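Local coordinates for uncharacterized protein (Bacteroides ovatus CL02T12C04, PDB 6PTM) that probably acts as a GH42-family exo-carrageenase, a glycoside hydrolase that trims sugars from the ends of carrageenan chains, at residues A[78-89]-A[116-127]. Numbering follows the deposited sequence.
Sequences AEIFMGYAKWDE and LPDFERQEIIEM
Arg121 NH2 donates to Glu89 OE1 at 2.7 Å, and the 149° N-H...O angle together with the opposite charges identifies a salt bridge. The acceptor is met nearly along its C-O axis but is tilted out of the guanidinium plane, and the carboxylate and guanidinium planes stand 73° apart, so the pairing rests on one oxygen rather than a flat two-pronged match. Asp118 OD1 accepts from Arg121 NH1 at 3.2 Å within the guanidinium plane, and water 1 ties NH2 to the carbonyl oxygen of Met82. The arginine chain, extended from CG to NE, runs among Met82, Ala85, Lys86 and Glu89 as a knob in a hole. A leucine in its place would probably leave Glu89 and Asp118 without their shared cation and the Met82 carbonyl without its water link to this side chain. Lys86 joins the network through a weak bond to Glu89 and a salt bridge to Glu44.

On another side of Ala85, Asp88 OD2 lies 2.5 Å from Glu120 OE1, the carboxylates nearly coplanar; at so short a separation one of the acids probably carries a proton. Arg511 forms salt bridges with both acids and probably offsets their charge.

The Pro117 ring lies against the backbone of Glu89, its CG 3.6 Å from Glu89 N. Apolar contacts extend the interface: Ile124 sends CD1 to Met82 SD, also 3.6 Å away, and CG2 to Ala78 CB. Having CG2 anti to the backbone N directs that branch at the alanine, whose methyl also meets Met127 CE at 4.0 Å. Helix 44-63 also packs on Met82. Axes 8.5 Å apart at 165° define close antiparallel packing of helices 69-90 and 109-139, with Ala78 and Ala85 as small residues at the interface, in the helical N-terminal region.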
ATOM      1  N   ALA A  78     -11.634  -0.696  25.270  1.00 18.48           N
ATOM      2  CA  ALA A  78     -11.887  -1.641  26.365  1.00 17.66           C
ATOM      3  C   ALA A  78     -13.401  -1.742  26.557  1.00 19.49           C
ATOM      4  O   ALA A  78     -13.925  -2.886  26.556  1.00 20.06           O
ATOM      5  CB  ALA A  78     -11.156  -1.184  27.599  1.00 18.08           C
ATOM      6  N   GLU A  79     -14.096  -0.599  26.621  1.00 19.71           N
ATOM      7  CA  GLU A  79     -15.577  -0.562  26.812  1.00 20.23           C
ATOM      8  C   GLU A  79     -16.238  -1.358  25.697  1.00 19.86           C
ATOM      9  O   GLU A  79     -17.124  -2.127  25.991  1.00 17.52           O
ATOM     10  CB  GLU A  79     -16.108   0.865  26.812  1.00 21.01           C
ATOM     11  CG  GLU A  79     -15.664   1.624  28.028  1.00 20.88           C
ATOM     12  CD  GLU A  79     -15.926   3.104  27.898  1.00 23.09           C
ATOM     13  OE1 GLU A  79     -16.164   3.565  26.793  1.00 23.77           O
ATOM     14  OE2 GLU A  79     -15.814   3.775  28.898  1.00 25.63           O
ATOM     15  N   ILE A  80     -15.763  -1.217  24.461  1.00 19.06           N
ATOM     16  CA  ILE A  80     -16.375  -1.913  23.294  1.00 19.67           C
ATOM     17  C   ILE A  80     -16.141  -3.421  23.433  1.00 19.67           C
ATOM     18  O   ILE A  80     -17.091  -4.183  23.241  1.00 19.24           O
ATOM     19  CB  ILE A  80     -15.837  -1.358  21.963  1.00 20.28           C
ATOM     20  CG1 ILE A  80     -16.360   0.072  21.731  1.00 21.08           C
ATOM     21  CG2 ILE A  80     -16.199  -2.287  20.811  1.00 20.18           C
ATOM     22  CD1 ILE A  80     -15.726   0.772  20.548  1.00 21.64           C
ATOM     23  N   PHE A  81     -14.917  -3.828  23.748  1.00 17.96           N
ATOM     24  CA  PHE A  81     -14.539  -5.261  23.701  1.00 18.78           C
ATOM     25  C   PHE A  81     -15.059  -5.971  24.943  1.00 18.64           C
ATOM     26  O   PHE A  81     -15.070  -7.203  24.916  1.00 20.40           O
ATOM     27  CB  PHE A  81     -13.038  -5.458  23.523  1.00 18.55           C
ATOM     28  CG  PHE A  81     -12.669  -5.520  22.063  1.00 19.42           C
ATOM     29  CD1 PHE A  81     -12.391  -4.360  21.351  1.00 18.97           C
ATOM     30  CD2 PHE A  81     -12.656  -6.733  21.397  1.00 18.55           C
ATOM     31  CE1 PHE A  81     -12.044  -4.435  20.012  1.00 19.82           C
ATOM     32  CE2 PHE A  81     -12.317  -6.804  20.058  1.00 17.88           C
ATOM     33  CZ  PHE A  81     -12.024  -5.656  19.370  1.00 18.00           C
ATOM     34  N   MET A  82     -15.432  -5.247  25.989  1.00 18.03           N
ATOM     35  CA  MET A  82     -16.092  -5.917  27.134  1.00 19.75           C
ATOM     36  C   MET A  82     -17.435  -6.430  26.596  1.00 19.75           C
ATOM     37  O   MET A  82     -17.792  -7.575  26.900  1.00 20.67           O
ATOM     38  CB  MET A  82     -16.301  -4.994  28.336  1.00 20.02           C
ATOM     39  CG  MET A  82     -15.025  -4.688  29.094  1.00 20.12           C
ATOM     40  SD  MET A  82     -14.238  -6.175  29.785  1.00 23.29           S
ATOM     41  CE  MET A  82     -15.332  -6.452  31.183  1.00 25.54           C
ATOM     42  N   GLY A  83     -18.152  -5.617  25.823  1.00 19.23           N
ATOM     43  CA  GLY A  83     -19.438  -6.055  25.257  1.00 21.42           C
ATOM     44  C   GLY A  83     -19.236  -7.166  24.243  1.00 22.50           C
ATOM     45  O   GLY A  83     -20.071  -8.113  24.195  1.00 20.09           O
ATOM     46  N   TYR A  84     -18.149  -7.101  23.466  1.00 20.20           N
ATOM     47  CA  TYR A  84     -17.863  -8.162  22.471  1.00 21.17           C
ATOM     48  C   TYR A  84     -17.554  -9.475  23.205  1.00 21.25           C
ATOM     49  O   TYR A  84     -18.048 -10.531  22.762  1.00 21.07           O
ATOM     50  CB  TYR A  84     -16.734  -7.734  21.535  1.00 21.72           C
ATOM     51  CG  TYR A  84     -17.081  -6.618  20.581  1.00 20.87           C
ATOM     52  CD1 TYR A  84     -18.355  -6.081  20.492  1.00 21.89           C
ATOM     53  CD2 TYR A  84     -16.118  -6.117  19.717  1.00 22.61           C
ATOM     54  CE1 TYR A  84     -18.658  -5.074  19.591  1.00 22.62           C
ATOM     55  CE2 TYR A  84     -16.400  -5.102  18.814  1.00 22.31           C
ATOM     56  CZ  TYR A  84     -17.676  -4.589  18.728  1.00 23.01           C
ATOM     57  OH  TYR A  84     -17.956  -3.603  17.820  1.00 21.33           O
ATOM     58  N   ALA A  85     -16.766  -9.420  24.288  1.00 19.30           N
ATOM     59  CA  ALA A  85     -16.409 -10.596  25.093  1.00 20.81           C
ATOM     60  C   ALA A  85     -17.690 -11.192  25.713  1.00 22.12           C
ATOM     61  O   ALA A  85     -17.795 -12.424  25.750  1.00 22.54           O
ATOM     62  CB  ALA A  85     -15.412 -10.237  26.152  1.00 22.18           C
ATOM     63  N   LYS A  86     -18.615 -10.353  26.172  1.00 22.33           N
ATOM     64  CA  LYS A  86     -19.913 -10.800  26.749  1.00 24.11           C
ATOM     65  C   LYS A  86     -20.706 -11.512  25.647  1.00 23.41           C
ATOM     66  O   LYS A  86     -21.208 -12.596  25.893  1.00 24.45           O
ATOM     67  CB  LYS A  86     -20.700  -9.614  27.328  1.00 27.47           C
ATOM     68  CG  LYS A  86     -21.905  -9.993  28.182  1.00 32.47           C
ATOM     69  CD  LYS A  86     -21.597 -11.131  29.139  1.00 34.89           C
ATOM     70  CE  LYS A  86     -22.217 -10.999  30.507  1.00 41.94           C
ATOM     71  NZ  LYS A  86     -21.228 -11.405  31.534  1.00 44.73           N
ATOM     72  N   TRP A  87     -20.790 -10.940  24.452  1.00 22.77           N
ATOM     73  CA  TRP A  87     -21.365 -11.656  23.290  1.00 22.55           C
ATOM     74  C   TRP A  87     -20.636 -12.983  23.105  1.00 23.26           C
ATOM     75  O   TRP A  87     -21.318 -14.014  23.030  1.00 24.02           O
ATOM     76  CB  TRP A  87     -21.329 -10.830  22.013  1.00 23.62           C
ATOM     77  CG  TRP A  87     -22.204 -11.432  20.970  1.00 22.64           C
ATOM     78  CD1 TRP A  87     -23.536 -11.204  20.797  1.00 23.10           C
ATOM     79  CD2 TRP A  87     -21.829 -12.431  20.006  1.00 23.49           C
ATOM     80  NE1 TRP A  87     -24.006 -11.958  19.754  1.00 22.95           N
ATOM     81  CE2 TRP A  87     -22.986 -12.726  19.252  1.00 23.71           C
ATOM     82  CE3 TRP A  87     -20.635 -13.084  19.695  1.00 24.35           C
ATOM     83  CZ2 TRP A  87     -22.977 -13.644  18.201  1.00 24.47           C
ATOM     84  CZ3 TRP A  87     -20.615 -13.967  18.639  1.00 25.80           C
ATOM     85  CH2 TRP A  87     -21.779 -14.254  17.914  1.00 25.70           C
ATOM     86  N   ASP A  88     -19.309 -12.994  23.139  1.00 20.37           N
ATOM     87  CA  ASP A  88     -18.567 -14.242  22.865  1.00 21.93           C
ATOM     88  C   ASP A  88     -18.952 -15.285  23.934  1.00 23.93           C
ATOM     89  O   ASP A  88     -19.147 -16.463  23.595  1.00 24.06           O
ATOM     90  CB  ASP A  88     -17.057 -14.006  22.732  1.00 22.94           C
ATOM     91  CG  ASP A  88     -16.650 -13.113  21.560  1.00 23.34           C
ATOM     92  OD1 ASP A  88     -17.343 -13.172  20.525  1.00 25.20           O
ATOM     93  OD2 ASP A  88     -15.627 -12.360  21.684  1.00 22.06           O
ATOM     94  N   GLU A  89     -19.002 -14.879  25.189  1.00 25.67           N
ATOM     95  CA  GLU A  89     -19.293 -15.779  26.335  1.00 28.64           C
ATOM     96  C   GLU A  89     -20.681 -16.397  26.126  1.00 28.60           C
ATOM     97  O   GLU A  89     -20.834 -17.549  26.449  1.00 25.84           O
ATOM     98  CB  GLU A  89     -19.199 -14.977  27.633  1.00 30.70           C
ATOM     99  CG  GLU A  89     -19.432 -15.777  28.896  1.00 35.57           C
ATOM    100  CD  GLU A  89     -19.755 -14.864  30.067  1.00 40.33           C
ATOM    101  OE1 GLU A  89     -19.186 -13.756  30.163  1.00 38.19           O
ATOM    102  OE2 GLU A  89     -20.621 -15.237  30.859  1.00 52.70           O
ATOM    103  N   LEU A 116     -11.768 -17.603  24.250  1.00 20.92           N
ATOM    104  CA  LEU A 116     -11.801 -16.273  23.577  1.00 21.26           C
ATOM    105  C   LEU A 116     -12.278 -15.171  24.523  1.00 21.07           C
ATOM    106  O   LEU A 116     -11.617 -14.124  24.617  1.00 19.32           O
ATOM    107  CB  LEU A 116     -12.652 -16.362  22.300  1.00 21.57           C
ATOM    108  CG  LEU A 116     -12.937 -15.027  21.609  1.00 22.78           C
ATOM    109  CD1 LEU A 116     -11.632 -14.381  21.157  1.00 23.28           C
ATOM    110  CD2 LEU A 116     -13.901 -15.197  20.430  1.00 22.86           C
ATOM    111  N   PRO A 117     -13.407 -15.324  25.270  1.00 20.38           N
ATOM    112  CA  PRO A 117     -13.889 -14.239  26.121  1.00 19.80           C
ATOM    113  C   PRO A 117     -12.862 -13.779  27.162  1.00 19.62           C
ATOM    114  O   PRO A 117     -12.631 -12.580  27.281  1.00 21.25           O
ATOM    115  CB  PRO A 117     -15.194 -14.767  26.754  1.00 20.02           C
ATOM    116  CG  PRO A 117     -15.608 -15.885  25.806  1.00 20.90           C
ATOM    117  CD  PRO A 117     -14.301 -16.491  25.324  1.00 20.76           C
ATOM    118  N   ASP A 118     -12.230 -14.704  27.876  1.00 21.42           N
ATOM    119  CA  ASP A 118     -11.209 -14.324  28.887  1.00 21.40           C
ATOM    120  C   ASP A 118      -9.917 -13.849  28.212  1.00 20.29           C
ATOM    121  O   ASP A 118      -9.175 -13.121  28.881  1.00 19.45           O
ATOM    122  CB  ASP A 118     -10.954 -15.435  29.899  1.00 21.68           C
ATOM    123  CG  ASP A 118     -12.063 -15.487  30.939  1.00 24.60           C
ATOM    124  OD1 ASP A 118     -12.893 -14.526  31.024  1.00 22.42           O
ATOM    125  OD2 ASP A 118     -12.091 -16.478  31.633  1.00 29.34           O
ATOM    126  N   PHE A 119      -9.623 -14.276  26.986  1.00 18.96           N
ATOM    127  CA  PHE A 119      -8.435 -13.776  26.249  1.00 17.82           C
ATOM    128  C   PHE A 119      -8.661 -12.278  25.993  1.00 17.07           C
ATOM    129  O   PHE A 119      -7.811 -11.417  26.348  1.00 16.17           O
ATOM    130  CB  PHE A 119      -8.192 -14.578  24.969  1.00 17.42           C
ATOM    131  CG  PHE A 119      -7.259 -13.865  24.025  1.00 18.88           C
ATOM    132  CD1 PHE A 119      -5.905 -13.813  24.302  1.00 19.75           C
ATOM    133  CD2 PHE A 119      -7.754 -13.150  22.934  1.00 18.10           C
ATOM    134  CE1 PHE A 119      -5.038 -13.108  23.463  1.00 21.04           C
ATOM    135  CE2 PHE A 119      -6.895 -12.447  22.103  1.00 18.74           C
ATOM    136  CZ  PHE A 119      -5.541 -12.420  22.374  1.00 20.66           C
ATOM    137  N   GLU A 120      -9.855 -11.943  25.513  1.00 17.18           N
ATOM    138  CA  GLU A 120     -10.242 -10.547  25.251  1.00 18.13           C
ATOM    139  C   GLU A 120     -10.200  -9.757  26.558  1.00 19.73           C
ATOM    140  O   GLU A 120      -9.675  -8.633  26.514  1.00 18.41           O
ATOM    141  CB  GLU A 120     -11.589 -10.474  24.554  1.00 17.87           C
ATOM    142  CG  GLU A 120     -11.495 -11.023  23.150  1.00 18.75           C
ATOM    143  CD  GLU A 120     -12.856 -11.183  22.509  1.00 20.24           C
ATOM    144  OE1 GLU A 120     -13.720 -11.818  23.160  1.00 18.49           O
ATOM    145  OE2 GLU A 120     -13.048 -10.670  21.358  1.00 17.95           O
ATOM    146  N   ARG A 121     -10.692 -10.312  27.669  1.00 17.51           N
ATOM    147  CA  ARG A 121     -10.671  -9.564  28.945  1.00 18.62           C
ATOM    148  C   ARG A 121      -9.214  -9.409  29.409  1.00 17.36           C
ATOM    149  O   ARG A 121      -8.873  -8.341  29.950  1.00 16.56           O
ATOM    150  CB  ARG A 121     -11.596 -10.250  29.953  1.00 18.81           C
ATOM    151  CG  ARG A 121     -13.067 -10.089  29.630  1.00 19.15           C
ATOM    152  CD  ARG A 121     -13.894 -11.209  30.261  1.00 19.51           C
ATOM    153  NE  ARG A 121     -15.295 -11.112  29.910  1.00 20.60           N
ATOM    154  CZ  ARG A 121     -16.125 -12.140  29.831  1.00 20.86           C
ATOM    155  NH1 ARG A 121     -15.698 -13.359  30.069  1.00 22.43           N
ATOM    156  NH2 ARG A 121     -17.372 -11.945  29.457  1.00 22.28           N
ATOM    157  N   GLN A 122      -8.379 -10.424  29.192  1.00 16.83           N
ATOM    158  CA  GLN A 122      -6.973 -10.360  29.637  1.00 19.08           C
ATOM    159  C   GLN A 122      -6.243  -9.307  28.795  1.00 19.55           C
ATOM    160  O   GLN A 122      -5.392  -8.564  29.373  1.00 19.27           O
ATOM    161  CB  GLN A 122      -6.297 -11.730  29.582  1.00 18.66           C
ATOM    162  CG  GLN A 122      -4.890 -11.692  30.161  1.00 20.27           C
ATOM    163  CD  GLN A 122      -4.854 -11.289  31.621  1.00 21.70           C
ATOM    164  OE1 GLN A 122      -5.721 -11.636  32.424  1.00 21.93           O
ATOM    165  NE2 GLN A 122      -3.820 -10.562  31.987  1.00 19.06           N
ATOM    166  N   GLU A 123      -6.540  -9.237  27.488  1.00 19.49           N
ATOM    167  CA  GLU A 123      -5.963  -8.195  26.602  1.00 18.17           C
ATOM    168  C   GLU A 123      -6.397  -6.828  27.132  1.00 18.94           C
ATOM    169  O   GLU A 123      -5.568  -5.943  27.168  1.00 17.41           O
ATOM    170  CB  GLU A 123      -6.388  -8.419  25.157  1.00 18.24           C
ATOM    171  CG  GLU A 123      -5.722  -9.637  24.567  1.00 18.61           C
ATOM    172  CD  GLU A 123      -4.235  -9.466  24.382  1.00 20.41           C
ATOM    173  OE1 GLU A 123      -3.837  -8.617  23.539  1.00 18.77           O
ATOM    174  OE2 GLU A 123      -3.475 -10.197  25.060  1.00 20.31           O
ATOM    175  N   ILE A 124      -7.654  -6.669  27.548  1.00 17.92           N
ATOM    176  CA  ILE A 124      -8.139  -5.374  28.113  1.00 18.86           C
ATOM    177  C   ILE A 124      -7.348  -5.047  29.399  1.00 19.16           C
ATOM    178  O   ILE A 124      -6.970  -3.890  29.560  1.00 20.56           O
ATOM    179  CB  ILE A 124      -9.651  -5.435  28.341  1.00 20.96           C
ATOM    180  CG1 ILE A 124     -10.400  -5.515  27.001  1.00 21.40           C
ATOM    181  CG2 ILE A 124     -10.100  -4.273  29.211  1.00 19.58           C
ATOM    182  CD1 ILE A 124     -11.874  -5.873  27.121  1.00 22.21           C
ATOM    183  N   ILE A 125      -7.067  -6.039  30.247  1.00 18.15           N
ATOM    184  CA  ILE A 125      -6.349  -5.852  31.551  1.00 18.73           C
ATOM    185  C   ILE A 125      -4.915  -5.380  31.253  1.00 19.98           C
ATOM    186  O   ILE A 125      -4.472  -4.383  31.885  1.00 20.87           O
ATOM    187  CB  ILE A 125      -6.397  -7.133  32.404  1.00 17.78           C
ATOM    188  CG1 ILE A 125      -7.820  -7.429  32.905  1.00 18.77           C
ATOM    189  CG2 ILE A 125      -5.394  -7.073  33.564  1.00 19.60           C
ATOM    190  CD1 ILE A 125      -8.036  -8.889  33.330  1.00 18.89           C
ATOM    191  N   GLU A 126      -4.240  -6.015  30.291  1.00 19.24           N
ATOM    192  CA  GLU A 126      -2.865  -5.611  29.885  1.00 20.99           C
ATOM    193  C   GLU A 126      -2.916  -4.163  29.390  1.00 18.72           C
ATOM    194  O   GLU A 126      -2.057  -3.344  29.786  1.00 18.85           O
ATOM    195  CB  GLU A 126      -2.318  -6.487  28.759  1.00 23.46           C
ATOM    196  CG  GLU A 126      -2.297  -7.970  29.070  1.00 26.71           C
ATOM    197  CD  GLU A 126      -1.244  -8.413  30.063  1.00 32.16           C
ATOM    198  OE1 GLU A 126      -0.346  -7.605  30.367  1.00 33.98           O
ATOM    199  OE2 GLU A 126      -1.328  -9.571  30.530  1.00 37.42           O
ATOM    200  N   MET A 127      -3.911  -3.848  28.563  1.00 17.26           N
ATOM    201  CA  MET A 127      -4.048  -2.523  27.925  1.00 19.66           C
ATOM    202  C   MET A 127      -4.345  -1.457  28.988  1.00 20.14           C
ATOM    203  O   MET A 127      -3.785  -0.343  28.913  1.00 18.93           O
ATOM    204  CB  MET A 127      -5.159  -2.583  26.876  1.00 19.08           C
ATOM    205  CG  MET A 127      -5.435  -1.265  26.214  1.00 20.67           C
ATOM    206  SD  MET A 127      -6.377  -1.446  24.665  1.00 19.68           S
ATOM    207  CE  MET A 127      -7.937  -2.051  25.312  1.00 20.25           C
TER
HETATM  208  O   HOH W   1     -17.304  -9.119  29.316  1.00 24.01           O